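Vacuolar protein sorting 29 (Cryptosporidium parvum, PDB 2A22) probably serves in protein transport as the Vps29 subunit of a retromer-type sorting complex, built on a calcineurin-like phosphoesterase fold. Local coordinates at residues E113-M119 / D141-T147; N57-C61 / V108-G112; D33-Y38 / T62-S67; H149-L153 / N165-A169. All coordinates share one frame; numbering follows the deposited sequence.

In the fold
Following the chain from strand 26-31, residues 33-38 form the first loop and meet 62-67, the loop after strand 58-61; this is contact 3, at the ends of strands 26-31 and 58-61. Contact 2 crosses it in sequence: 57-61, directly before 62-67, packs on 108-112 and joins the two sheets across the core. The chain then turns into 113-119, and contact 1 closes a beta-alpha-beta unit with 141-147. Strands 106-111 and 114-119 are sheet neighbours, so contacts 1 and 2 meet, as at Ile-116 N and Val-109 O. Contact 4 follows in series, folding 149-153 against 165-169. Its centre lies about 12 Å from that of contact 3, which it touches.

Contact 1 (E113-M119 / D141-T147); sequences EFKIGLM and DCDILVT
Lys-115 leaves its strand and reaches to the C-terminal end of helix 130-140, which comes later in the chain, touching Asp-141 along much of its length. Its CB lies 3.5 Å from Asp-143 OD2, CG and CD pass the carbonyl O of Asp-141, and CE continues along that oxygen. At the tip, NZ makes a salt bridge with Asp-141 OD2 at 2.7 Å, meeting the carboxylate on its anti side, and also bonds to Asp-141 O. The bend at chi3 (148°) turns the end of the chain toward this pair. The backbone of Lys-115 is held as well: its N donates to Asp-143 OD2 at 2.9 Å, almost straight at 173°, while its O accepts from both Asp-143 N and Ile-144 N. Beyond it the strands run parallel, with Gly-117 N bonded to Ile-144 O (2.7 Å) and Val-146 N to Gly-117 O. On one face Ile-116 CG2 rests on Val-146 CG2 at 3.8 Å and Leu-118 CD1 on Val-146 CB. On the other, Met-119 and Thr-147 lie side by side, CG against CG2 at 3.6 Å. Cys-142 SG sits close to Gly-117 CA, where no side chain obstructs it. Asp-141 is the C-prime residue of the Schellman motif ending helix 130-140, the helix of a beta-alpha-beta crossover between parallel neighbours in the five-stranded sheet that also holds strand 106-111.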
loop_
_atom_site.group_PDB
_atom_site.type_symbol
_atom_site.label_atom_id
_atom_site.label_comp_id
_atom_site.label_asym_id
_atom_site.label_seq_id
_atom_site.Cartn_x
_atom_site.Cartn_y
_atom_site.Cartn_z
ATOM N N GLU A 113 17.494 -3.180 -3.911
ATOM C CA GLU A 113 18.172 -1.966 -4.337
ATOM C C GLU A 113 17.350 -0.711 -4.057
ATOM O O GLU A 113 17.809 0.377 -4.364
ATOM C CB GLU A 113 18.503 -2.017 -5.847
ATOM C CG GLU A 113 19.388 -3.182 -6.249
ATOM C CD GLU A 113 20.636 -3.246 -5.400
ATOM O OE1 GLU A 113 21.407 -2.286 -5.422
ATOM O OE2 GLU A 113 20.851 -4.251 -4.719
ATOM N N PHE A 114 16.144 -0.860 -3.503
ATOM C CA PHE A 114 15.241 0.299 -3.399
ATOM C C PHE A 114 14.911 0.738 -1.976
ATOM O O PHE A 114 14.608 -0.086 -1.120
ATOM C CB PHE A 114 13.959 0.055 -4.223
ATOM C CG PHE A 114 14.248 -0.209 -5.658
ATOM C CD1 PHE A 114 14.369 0.854 -6.558
ATOM C CD2 PHE A 114 14.498 -1.515 -6.101
ATOM C CE1 PHE A 114 14.696 0.615 -7.902
ATOM C CE2 PHE A 114 14.831 -1.774 -7.424
ATOM C CZ PHE A 114 14.941 -0.700 -8.336
ATOM N N LYS A 115 15.003 2.042 -1.747
ATOM C CA LYS A 115 14.552 2.683 -0.517
ATOM C C LYS A 115 13.100 3.049 -0.790
ATOM O O LYS A 115 12.786 3.777 -1.749
ATOM C CB LYS A 115 15.370 3.956 -0.276
ATOM C CG LYS A 115 15.884 4.176 1.128
ATOM C CD LYS A 115 17.031 5.221 1.113
ATOM C CE LYS A 115 17.095 6.072 2.405
ATOM N NZ LYS A 115 17.889 7.355 2.218
ATOM N N ILE A 116 12.207 2.551 0.052
ATOM C CA ILE A 116 10.790 2.757 -0.175
ATOM C C ILE A 116 10.145 3.553 0.964
ATOM O O ILE A 116 10.197 3.143 2.141
ATOM C CB ILE A 116 10.078 1.409 -0.433
ATOM C CG1 ILE A 116 10.928 0.580 -1.422
ATOM C CG2 ILE A 116 8.627 1.650 -0.908
ATOM C CD1 ILE A 116 10.262 -0.668 -2.011
ATOM N N GLY A 117 9.530 4.680 0.603
ATOM C CA GLY A 117 8.797 5.502 1.565
ATOM C C GLY A 117 7.336 5.082 1.599
ATOM O O GLY A 117 6.752 4.779 0.552
ATOM N N LEU A 118 6.764 5.059 2.801
ATOM C CA LEU A 118 5.377 4.636 3.049
ATOM C C LEU A 118 4.692 5.617 4.018
ATOM O O LEU A 118 5.210 5.872 5.112
ATOM C CB LEU A 118 5.352 3.245 3.670
ATOM C CG LEU A 118 3.969 2.715 4.086
ATOM C CD1 LEU A 118 3.155 2.387 2.833
ATOM C CD2 LEU A 118 4.180 1.475 4.968
ATOM N N MET A 119 3.568 6.195 3.598
ATOM C CA MET A 119 2.824 7.099 4.452
ATOM C C MET A 119 1.366 7.144 3.999
ATOM O O MET A 119 1.089 6.869 2.857
ATOM C CB MET A 119 3.463 8.497 4.461
ATOM C CG MET A 119 3.553 9.179 3.096
ATOM S SD MET A 119 4.059 10.937 3.192
ATOM C CE MET A 119 3.777 11.239 4.939
ATOM N N ASP A 141 13.643 10.908 1.272
ATOM C CA ASP A 141 14.843 10.483 0.539
ATOM C C ASP A 141 14.700 9.056 0.030
ATOM O O ASP A 141 15.587 8.209 0.241
ATOM C CB ASP A 141 16.110 10.607 1.413
ATOM C CG ASP A 141 17.392 10.506 0.585
ATOM O OD1 ASP A 141 17.517 11.282 -0.389
ATOM O OD2 ASP A 141 18.253 9.647 0.890
ATOM N N CYS A 142 13.567 8.776 -0.614
ATOM C CA CYS A 142 13.284 7.420 -1.083
ATOM C C CYS A 142 13.310 7.330 -2.616
ATOM O O CYS A 142 13.214 8.346 -3.300
ATOM C CB CYS A 142 11.968 6.900 -0.471
ATOM S SG CYS A 142 10.552 7.912 -0.856
ATOM N N ASP A 143 13.496 6.118 -3.141
ATOM C CA ASP A 143 13.401 5.858 -4.581
ATOM C C ASP A 143 11.970 5.618 -5.032
ATOM O O ASP A 143 11.623 5.894 -6.166
ATOM C CB ASP A 143 14.235 4.632 -4.950
ATOM C CG ASP A 143 15.653 4.763 -4.496
ATOM O OD1 ASP A 143 16.297 5.741 -4.901
ATOM O OD2 ASP A 143 16.118 3.920 -3.710
ATOM N N ILE A 144 11.150 5.063 -4.143
ATOM C CA ILE A 144 9.750 4.763 -4.443
ATOM C C ILE A 144 8.927 5.255 -3.265
ATOM O O ILE A 144 9.251 4.982 -2.094
ATOM C CB ILE A 144 9.499 3.235 -4.671
ATOM C CG1 ILE A 144 10.401 2.672 -5.789
ATOM C CG2 ILE A 144 7.995 2.962 -4.952
ATOM C CD1 ILE A 144 10.423 1.116 -5.898
ATOM N N LEU A 145 7.886 6.010 -3.564
ATOM C CA LEU A 145 6.985 6.479 -2.515
ATOM C C LEU A 145 5.592 5.850 -2.636
ATOM O O LEU A 145 4.927 5.958 -3.681
ATOM C CB LEU A 145 6.881 8.003 -2.538
ATOM C CG LEU A 145 5.935 8.642 -1.517
ATOM C CD1 LEU A 145 6.446 8.454 -0.052
ATOM C CD2 LEU A 145 5.742 10.133 -1.811
ATOM N N VAL A 146 5.144 5.232 -1.538
ATOM C CA VAL A 146 3.822 4.596 -1.480
ATOM C C VAL A 146 2.876 5.336 -0.510
ATOM O O VAL A 146 3.127 5.415 0.704
ATOM C CB VAL A 146 3.959 3.116 -1.067
ATOM C CG1 VAL A 146 2.587 2.379 -1.186
ATOM C CG2 VAL A 146 5.047 2.422 -1.929
ATOM N N THR A 147 1.789 5.871 -1.049
ATOM C CA THR A 147 0.809 6.594 -0.239
ATOM C C THR A 147 -0.607 6.117 -0.600
ATOM O O THR A 147 -0.813 5.489 -1.652
ATOM C CB THR A 147 0.910 8.121 -0.471
ATOM O OG1 THR A 147 0.529 8.416 -1.823
ATOM C CG2 THR A 147 2.350 8.622 -0.234
#

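Contact 2 (N57-C61 / V108-G112); sequences NYVLC and VVQIG
Ile-111 lies over one face of the Tyr-58 ring. Its CD1 sits 3.7 Å from the ring centroid and 26° off the normal, a CH-pi contact displaced toward the rim, where Ile-111 CD1 lies 3.4 Å from Tyr-58 CD2. The rest of the isoleucine follows the same face: Ile-111 CG1 lies near Tyr-58 CE2, and Ile-111 CG2 is 3.7 Å from Tyr-58 CE1, so both branches spread over the ring. The two side chains overlap antiparallel, each running past the other from its own strand. Next to this pair, Leu-60 CD2 meets Val-109 CG1 at 3.8 Å, and Leu-60 CD1 lies 4.3 Å from Ile-111 CD1 across the gap between the sheets. These are the facing layers of the alpha-beta-beta-alpha sandwich: strand 58-61 belongs to one sheet and strand 106-111 to the other, the axes of the short segments 58-61 and 108-111 being 10.4 Å apart with no backbone bond between them. At the outer end of the ring a water donates to Gln-110 O at 2.6 Å, with a weak link of 3.4 Å to Tyr-58 OH. Further out, Val-28 of strand 26-31 touches both Tyr-58 and Leu-60, and Asp-26 touches Tyr-58 and Ile-111. Leu-60 also touches Ile-116 and Leu-118 of strand 114-119, while Tyr-82 lies against Leu-60 and Val-109. The Asn-57 side chain ties this segment to strand 26-31 through bonds to Leu-27 N and Asp-26 OD1.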
loop_
_atom_site.group_PDB
_atom_site.type_symbol
_atom_site.label_atom_id
_atom_site.label_comp_id
_atom_site.label_asym_id
_atom_site.label_seq_id
_atom_site.Cartn_x
_atom_site.Cartn_y
_atom_site.Cartn_z
ATOM N N ASN A 57 7.037 -11.485 0.490
ATOM C CA ASN A 57 7.941 -11.413 1.633
ATOM C C ASN A 57 8.015 -10.009 2.258
ATOM O O ASN A 57 8.806 -9.782 3.172
ATOM C CB ASN A 57 9.348 -11.984 1.302
ATOM C CG ASN A 57 10.105 -11.114 0.325
ATOM O OD1 ASN A 57 9.506 -10.436 -0.505
ATOM N ND2 ASN A 57 11.427 -11.083 0.447
ATOM N N TYR A 58 7.185 -9.091 1.752
ATOM C CA TYR A 58 7.008 -7.740 2.317
ATOM C C TYR A 58 5.588 -7.246 2.078
ATOM O O TYR A 58 5.015 -7.490 1.032
ATOM C CB TYR A 58 7.950 -6.726 1.680
ATOM C CG TYR A 58 9.389 -6.800 2.127
ATOM C CD1 TYR A 58 10.290 -7.666 1.487
ATOM C CD2 TYR A 58 9.859 -5.983 3.172
ATOM C CE1 TYR A 58 11.642 -7.742 1.875
ATOM C CE2 TYR A 58 11.206 -6.051 3.579
ATOM C CZ TYR A 58 12.086 -6.935 2.918
ATOM O OH TYR A 58 13.408 -7.014 3.301
ATOM N N VAL A 59 5.037 -6.558 3.073
ATOM C CA VAL A 59 3.753 -5.912 2.973
ATOM C C VAL A 59 4.001 -4.490 3.398
ATOM O O VAL A 59 4.538 -4.274 4.462
ATOM C CB VAL A 59 2.694 -6.531 3.934
ATOM C CG1 VAL A 59 1.349 -5.742 3.874
ATOM C CG2 VAL A 59 2.456 -7.991 3.624
ATOM N N LEU A 60 3.642 -3.529 2.537
ATOM C CA LEU A 60 3.650 -2.109 2.895
ATOM C C LEU A 60 2.230 -1.569 2.858
ATOM O O LEU A 60 1.615 -1.415 1.803
ATOM C CB LEU A 60 4.577 -1.300 1.992
ATOM C CG LEU A 60 5.991 -1.874 1.806
ATOM C CD1 LEU A 60 6.748 -1.039 0.761
ATOM C CD2 LEU A 60 6.729 -1.945 3.125
ATOM N N CYS A 61 1.698 -1.312 4.032
ATOM C CA CYS A 61 0.287 -0.977 4.154
ATOM C C CYS A 61 0.111 0.500 4.419
ATOM O O CYS A 61 0.692 1.032 5.365
ATOM C CB CYS A 61 -0.356 -1.798 5.270
ATOM S SG CYS A 61 -2.083 -1.335 5.550
ATOM N N VAL A 108 10.391 4.208 6.165
ATOM C CA VAL A 108 11.277 4.094 5.002
ATOM C C VAL A 108 11.982 2.785 5.169
ATOM O O VAL A 108 12.543 2.504 6.231
ATOM C CB VAL A 108 12.285 5.237 4.914
ATOM C CG1 VAL A 108 13.191 5.083 3.666
ATOM C CG2 VAL A 108 11.560 6.557 4.883
ATOM N N VAL A 109 11.891 1.943 4.152
ATOM C CA VAL A 109 12.419 0.584 4.283
ATOM C C VAL A 109 13.242 0.238 3.064
ATOM O O VAL A 109 12.853 0.567 1.932
ATOM C CB VAL A 109 11.295 -0.473 4.597
ATOM C CG1 VAL A 109 10.189 -0.375 3.623
ATOM C CG2 VAL A 109 11.839 -1.886 4.629
ATOM N N GLN A 110 14.403 -0.370 3.305
ATOM C CA GLN A 110 15.298 -0.761 2.217
ATOM C C GLN A 110 14.864 -2.152 1.772
ATOM O O GLN A 110 14.886 -3.077 2.558
ATOM C CB GLN A 110 16.761 -0.760 2.707
ATOM C CG GLN A 110 17.824 -1.124 1.659
ATOM C CD GLN A 110 18.035 -0.044 0.622
ATOM O OE1 GLN A 110 18.244 -0.334 -0.553
ATOM N NE2 GLN A 110 17.978 1.205 1.042
ATOM N N ILE A 111 14.404 -2.273 0.532
ATOM C CA ILE A 111 14.091 -3.590 -0.037
ATOM C C ILE A 111 14.928 -3.776 -1.302
ATOM O O ILE A 111 14.753 -3.044 -2.276
ATOM C CB ILE A 111 12.560 -3.788 -0.306
ATOM C CG1 ILE A 111 11.739 -3.419 0.943
ATOM C CG2 ILE A 111 12.265 -5.233 -0.752
ATOM C CD1 ILE A 111 10.206 -3.626 0.773
ATOM N N GLY A 112 15.874 -4.714 -1.248
ATOM C CA GLY A 112 16.859 -4.893 -2.312
ATOM C C GLY A 112 17.562 -3.585 -2.648
ATOM O O GLY A 112 18.155 -2.940 -1.776
HETATM O O HOH W 1 14.597 -4.189 4.838
#

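Contact 3 (D33-Y38 / T62-S67); sequences DLKIPY and TGNVCS
Asp-33 N donates to Gly-63 O at 2.8 Å, and two residues on Lys-35 N donates to Asn-64 O, also at 2.8 Å; both bonds are nearly straight and tie the loops backbone to backbone. The Asp-33 carboxylate turns back to the other loop: OD1 takes a weak bond from Asn-64 ND2 (3.5 Å), and a water joins OD2 to Thr-62 OG1. The stronger partners of these groups lie outside, His-149 N for Asp-33 OD2 and Asp-87 OD1 for Asn-64 ND2. The extended Lys-35 chain crosses the asparagine, CE 3.5 Å from Asn-64 ND2, and its NZ bonds to His-151 NE2. Further out, Cys-66 CB packs on Tyr-38 CE2 at 3.7 Å, with the sulfur placed obliquely to the ring, and a second water bridges Tyr-38 OH and Cys-66 O. Ile-36 CG2 rests against CB of Ser-67, the residue at the N-cap of helix 68-77. These two loops follow neighbouring parallel strands, as in the metallophosphoesterase fold, where such loops line the metal-binding cleft; here Asp-87, His-120 and His-149 nearby face a vacant point that may be an empty metal site.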
loop_
_atom_site.group_PDB
_atom_site.type_symbol
_atom_site.label_atom_id
_atom_site.label_comp_id
_atom_site.label_asym_id
_atom_site.label_seq_id
_atom_site.Cartn_x
_atom_site.Cartn_y
_atom_site.Cartn_z
ATOM N N ASP A 33 -6.339 1.281 2.981
ATOM C CA ASP A 33 -7.655 1.930 2.878
ATOM C C ASP A 33 -8.745 0.879 2.786
ATOM O O ASP A 33 -9.638 0.974 1.918
ATOM C CB ASP A 33 -7.666 2.879 1.675
ATOM C CG ASP A 33 -6.820 4.123 1.930
ATOM O OD1 ASP A 33 -7.057 4.780 2.969
ATOM O OD2 ASP A 33 -5.919 4.431 1.126
ATOM N N LEU A 34 -8.612 -0.135 3.653
ATOM C CA LEU A 34 -9.594 -1.199 3.842
ATOM C C LEU A 34 -10.856 -0.638 4.455
ATOM O O LEU A 34 -11.956 -0.949 4.000
ATOM C CB LEU A 34 -9.046 -2.326 4.738
ATOM C CG LEU A 34 -8.051 -3.337 4.141
ATOM C CD1 LEU A 34 -6.683 -2.714 3.774
ATOM C CD2 LEU A 34 -7.850 -4.479 5.151
ATOM N N LYS A 35 -10.695 0.183 5.486
ATOM C CA LYS A 35 -11.839 0.824 6.145
ATOM C C LYS A 35 -12.887 -0.193 6.631
ATOM O O LYS A 35 -14.091 0.042 6.543
ATOM C CB LYS A 35 -12.458 1.897 5.239
ATOM C CG LYS A 35 -11.595 3.124 5.214
ATOM C CD LYS A 35 -12.000 4.120 4.170
ATOM C CE LYS A 35 -10.812 5.065 3.955
ATOM N NZ LYS A 35 -11.171 6.355 3.343
ATOM N N ILE A 36 -12.396 -1.325 7.117
ATOM C CA ILE A 36 -13.219 -2.348 7.771
ATOM C C ILE A 36 -13.245 -2.028 9.259
ATOM O O ILE A 36 -12.191 -1.729 9.829
ATOM C CB ILE A 36 -12.622 -3.785 7.548
ATOM C CG1 ILE A 36 -12.531 -4.099 6.048
ATOM C CG2 ILE A 36 -13.464 -4.818 8.212
ATOM C CD1 ILE A 36 -11.858 -5.424 5.736
ATOM N N PRO A 37 -14.444 -2.075 9.896
ATOM C CA PRO A 37 -15.786 -2.446 9.368
ATOM C C PRO A 37 -16.648 -1.271 8.844
ATOM O O PRO A 37 -17.731 -1.507 8.281
ATOM C CB PRO A 37 -16.449 -3.073 10.592
ATOM C CG PRO A 37 -15.937 -2.153 11.737
ATOM C CD PRO A 37 -14.516 -1.734 11.336
ATOM N N TYR A 38 -16.158 -0.042 8.980
ATOM C CA TYR A 38 -16.949 1.166 8.712
ATOM C C TYR A 38 -17.488 1.232 7.281
ATOM O O TYR A 38 -18.672 1.489 7.082
ATOM C CB TYR A 38 -16.114 2.441 8.979
ATOM C CG TYR A 38 -15.329 2.415 10.280
ATOM C CD1 TYR A 38 -15.930 2.012 11.490
ATOM C CD2 TYR A 38 -13.992 2.805 10.303
ATOM C CE1 TYR A 38 -15.214 1.982 12.674
ATOM C CE2 TYR A 38 -13.272 2.797 11.478
ATOM C CZ TYR A 38 -13.875 2.374 12.657
ATOM O OH TYR A 38 -13.131 2.380 13.809
ATOM N N THR A 62 -0.706 1.153 3.585
ATOM C CA THR A 62 -0.853 2.615 3.601
ATOM C C THR A 62 -1.756 3.156 4.735
ATOM O O THR A 62 -1.931 4.371 4.860
ATOM C CB THR A 62 -1.356 3.117 2.252
ATOM O OG1 THR A 62 -2.550 2.382 1.881
ATOM C CG2 THR A 62 -0.226 2.934 1.180
ATOM N N GLY A 63 -2.299 2.261 5.550
ATOM C CA GLY A 63 -3.134 2.659 6.666
ATOM C C GLY A 63 -4.621 2.543 6.384
ATOM O O GLY A 63 -5.039 1.965 5.364
ATOM N N ASN A 64 -5.423 3.092 7.294
ATOM C CA ASN A 64 -6.871 2.852 7.283
ATOM C C ASN A 64 -7.267 1.381 7.126
ATOM O O ASN A 64 -8.189 1.035 6.365
ATOM C CB ASN A 64 -7.582 3.769 6.287
ATOM C CG ASN A 64 -7.749 5.162 6.830
ATOM O OD1 ASN A 64 -7.497 5.402 8.013
ATOM N ND2 ASN A 64 -8.161 6.095 5.982
ATOM N N VAL A 65 -6.522 0.522 7.821
ATOM C CA VAL A 65 -6.925 -0.870 8.043
ATOM C C VAL A 65 -8.193 -0.897 8.914
ATOM O O VAL A 65 -9.126 -1.640 8.616
ATOM C CB VAL A 65 -5.801 -1.661 8.731
ATOM C CG1 VAL A 65 -6.249 -3.081 9.029
ATOM C CG2 VAL A 65 -4.529 -1.647 7.859
ATOM N N CYS A 66 -8.187 -0.076 9.984
ATOM C CA CYS A 66 -9.344 0.205 10.869
ATOM C C CYS A 66 -9.822 -0.942 11.759
ATOM O O CYS A 66 -10.432 -0.706 12.800
ATOM C CB CYS A 66 -10.528 0.775 10.069
ATOM S SG CYS A 66 -10.169 2.309 9.180
ATOM N N SER A 67 -9.552 -2.173 11.344
ATOM C CA SER A 67 -9.993 -3.367 12.060
ATOM C C SER A 67 -8.796 -4.138 12.600
ATOM O O SER A 67 -7.900 -4.558 11.825
ATOM C CB SER A 67 -10.789 -4.280 11.114
ATOM O OG SER A 67 -10.872 -5.591 11.631
HETATM O O HOH W 2 -4.177 2.859 0.018
HETATM O O HOH W 3 -10.304 2.010 13.646
#

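Contact 4 (H149-L153 / N165-A169); sequences HTHKL and NPGTA
Asn-165 OD1 is gripped from two directions: Gly-167 N donates to it at 2.8 Å, and a water 2.7 Å from Asn-165 OD1 bridges it to His-151 N of the loop 149-153. The bond to Gly-167 N makes an Asx turn, which closes the bend after strand 161-165 in the loop region of this calcineurin-like phosphoesterase fold. The asparagine side chain extends with CG anti to the backbone N (chi1 -178°), pushing the amide into the other loop, where Asn-165 CG comes within 3.1 Å of Lys-152 O and Asn-165 ND2 lies 3.1 Å from Thr-150 OG1. Thr-150 OG1 is hydrogen-bonded to Asp-128 OD2 and also takes a weak bond from Lys-152 N. Farther along, Thr-168 sets its CB over one face of the His-151 imidazole, 3.7 Å from the centroid and 15° off the normal, a CH-pi contact, and its CG2 reaches toward ND1. Both residues are held from the loop 33-38: Thr-168 OG1 bonds to Asp-33 O, and Lys-35 is the outside partner of His-151. His-149, at the start of the loop, bonds through ND1 to His-120 NE2. At the far end Leu-153 joins the backbone of the second loop: its CA makes a CA-H...O contact with Asn-165 O, and Leu-153 CD1 stands 3.4 Å from Pro-166 O.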
loop_
_atom_site.group_PDB
_atom_site.type_symbol
_atom_site.label_atom_id
_atom_site.label_comp_id
_atom_site.label_asym_id
_atom_site.label_seq_id
_atom_site.Cartn_x
_atom_site.Cartn_y
_atom_site.Cartn_z
ATOM N N HIS A 149 -4.874 7.064 1.061
ATOM C CA HIS A 149 -5.821 8.099 1.467
ATOM C C HIS A 149 -6.927 8.470 0.477
ATOM O O HIS A 149 -8.091 8.569 0.845
ATOM C CB HIS A 149 -5.115 9.375 1.996
ATOM C CG HIS A 149 -6.080 10.387 2.516
ATOM N ND1 HIS A 149 -6.808 10.185 3.673
ATOM C CD2 HIS A 149 -6.517 11.559 1.994
ATOM C CE1 HIS A 149 -7.623 11.208 3.862
ATOM N NE2 HIS A 149 -7.463 12.057 2.861
ATOM N N THR A 150 -6.572 8.664 -0.783
ATOM C CA THR A 150 -7.513 9.225 -1.762
ATOM C C THR A 150 -8.394 8.202 -2.502
ATOM O O THR A 150 -9.328 8.589 -3.219
ATOM C CB THR A 150 -6.741 10.020 -2.778
ATOM O OG1 THR A 150 -5.807 9.147 -3.433
ATOM C CG2 THR A 150 -5.957 11.143 -2.062
ATOM N N HIS A 151 -8.077 6.908 -2.356
ATOM C CA HIS A 151 -8.735 5.813 -3.127
ATOM C C HIS A 151 -8.507 5.878 -4.638
ATOM O O HIS A 151 -9.232 5.243 -5.402
ATOM C CB HIS A 151 -10.261 5.705 -2.825
ATOM C CG HIS A 151 -10.580 5.364 -1.393
ATOM N ND1 HIS A 151 -11.759 4.749 -1.020
ATOM C CD2 HIS A 151 -9.872 5.544 -0.252
ATOM C CE1 HIS A 151 -11.766 4.580 0.287
ATOM N NE2 HIS A 151 -10.633 5.052 0.778
ATOM N N LYS A 152 -7.489 6.614 -5.063
ATOM C CA LYS A 152 -7.148 6.691 -6.446
ATOM C C LYS A 152 -5.937 5.835 -6.744
ATOM O O LYS A 152 -4.794 6.214 -6.436
ATOM C CB LYS A 152 -6.865 8.127 -6.889
ATOM C CG LYS A 152 -6.854 8.235 -8.434
ATOM C CD LYS A 152 -6.429 9.597 -8.947
ATOM C CE LYS A 152 -6.938 9.761 -10.408
ATOM N NZ LYS A 152 -6.503 11.035 -11.081
ATOM N N LEU A 153 -6.209 4.702 -7.380
ATOM C CA LEU A 153 -5.191 3.798 -7.879
ATOM C C LEU A 153 -4.302 4.544 -8.870
ATOM O O LEU A 153 -4.798 5.177 -9.814
ATOM C CB LEU A 153 -5.873 2.615 -8.556
ATOM C CG LEU A 153 -5.138 1.346 -8.992
ATOM C CD1 LEU A 153 -4.345 0.697 -7.851
ATOM C CD2 LEU A 153 -6.182 0.390 -9.592
ATOM N N ASN A 165 0.012 4.429 -5.534
ATOM C CA ASN A 165 -1.116 4.462 -4.598
ATOM C C ASN A 165 -1.914 3.231 -4.936
ATOM O O ASN A 165 -2.419 3.138 -6.042
ATOM C CB ASN A 165 -1.963 5.741 -4.776
ATOM C CG ASN A 165 -3.139 5.848 -3.795
ATOM O OD1 ASN A 165 -3.713 4.841 -3.357
ATOM N ND2 ASN A 165 -3.526 7.099 -3.473
ATOM N N PRO A 166 -1.961 2.258 -4.011
ATOM C CA PRO A 166 -2.587 0.980 -4.278
ATOM C C PRO A 166 -4.112 1.045 -4.265
ATOM O O PRO A 166 -4.760 0.047 -4.581
ATOM C CB PRO A 166 -2.058 0.102 -3.138
ATOM C CG PRO A 166 -1.892 1.018 -2.019
ATOM C CD PRO A 166 -1.378 2.293 -2.654
ATOM N N GLY A 167 -4.673 2.229 -3.963
ATOM C CA GLY A 167 -6.114 2.414 -3.893
ATOM C C GLY A 167 -6.704 1.784 -2.649
ATOM O O GLY A 167 -5.967 1.447 -1.686
ATOM N N THR A 168 -8.028 1.634 -2.653
ATOM C CA THR A 168 -8.726 0.960 -1.526
ATOM C C THR A 168 -8.801 -0.532 -1.805
ATOM O O THR A 168 -9.324 -0.943 -2.838
ATOM C CB THR A 168 -10.167 1.529 -1.287
ATOM O OG1 THR A 168 -10.885 0.639 -0.442
ATOM C CG2 THR A 168 -10.958 1.729 -2.618
ATOM N N ALA A 169 -8.270 -1.350 -0.904
ATOM C CA ALA A 169 -8.296 -2.802 -1.078
ATOM C C ALA A 169 -9.718 -3.389 -1.076
ATOM O O ALA A 169 -9.933 -4.489 -1.565
ATOM C CB ALA A 169 -7.501 -3.466 0.048
HETATM O O HOH W 4 -5.874 5.183 -1.792
#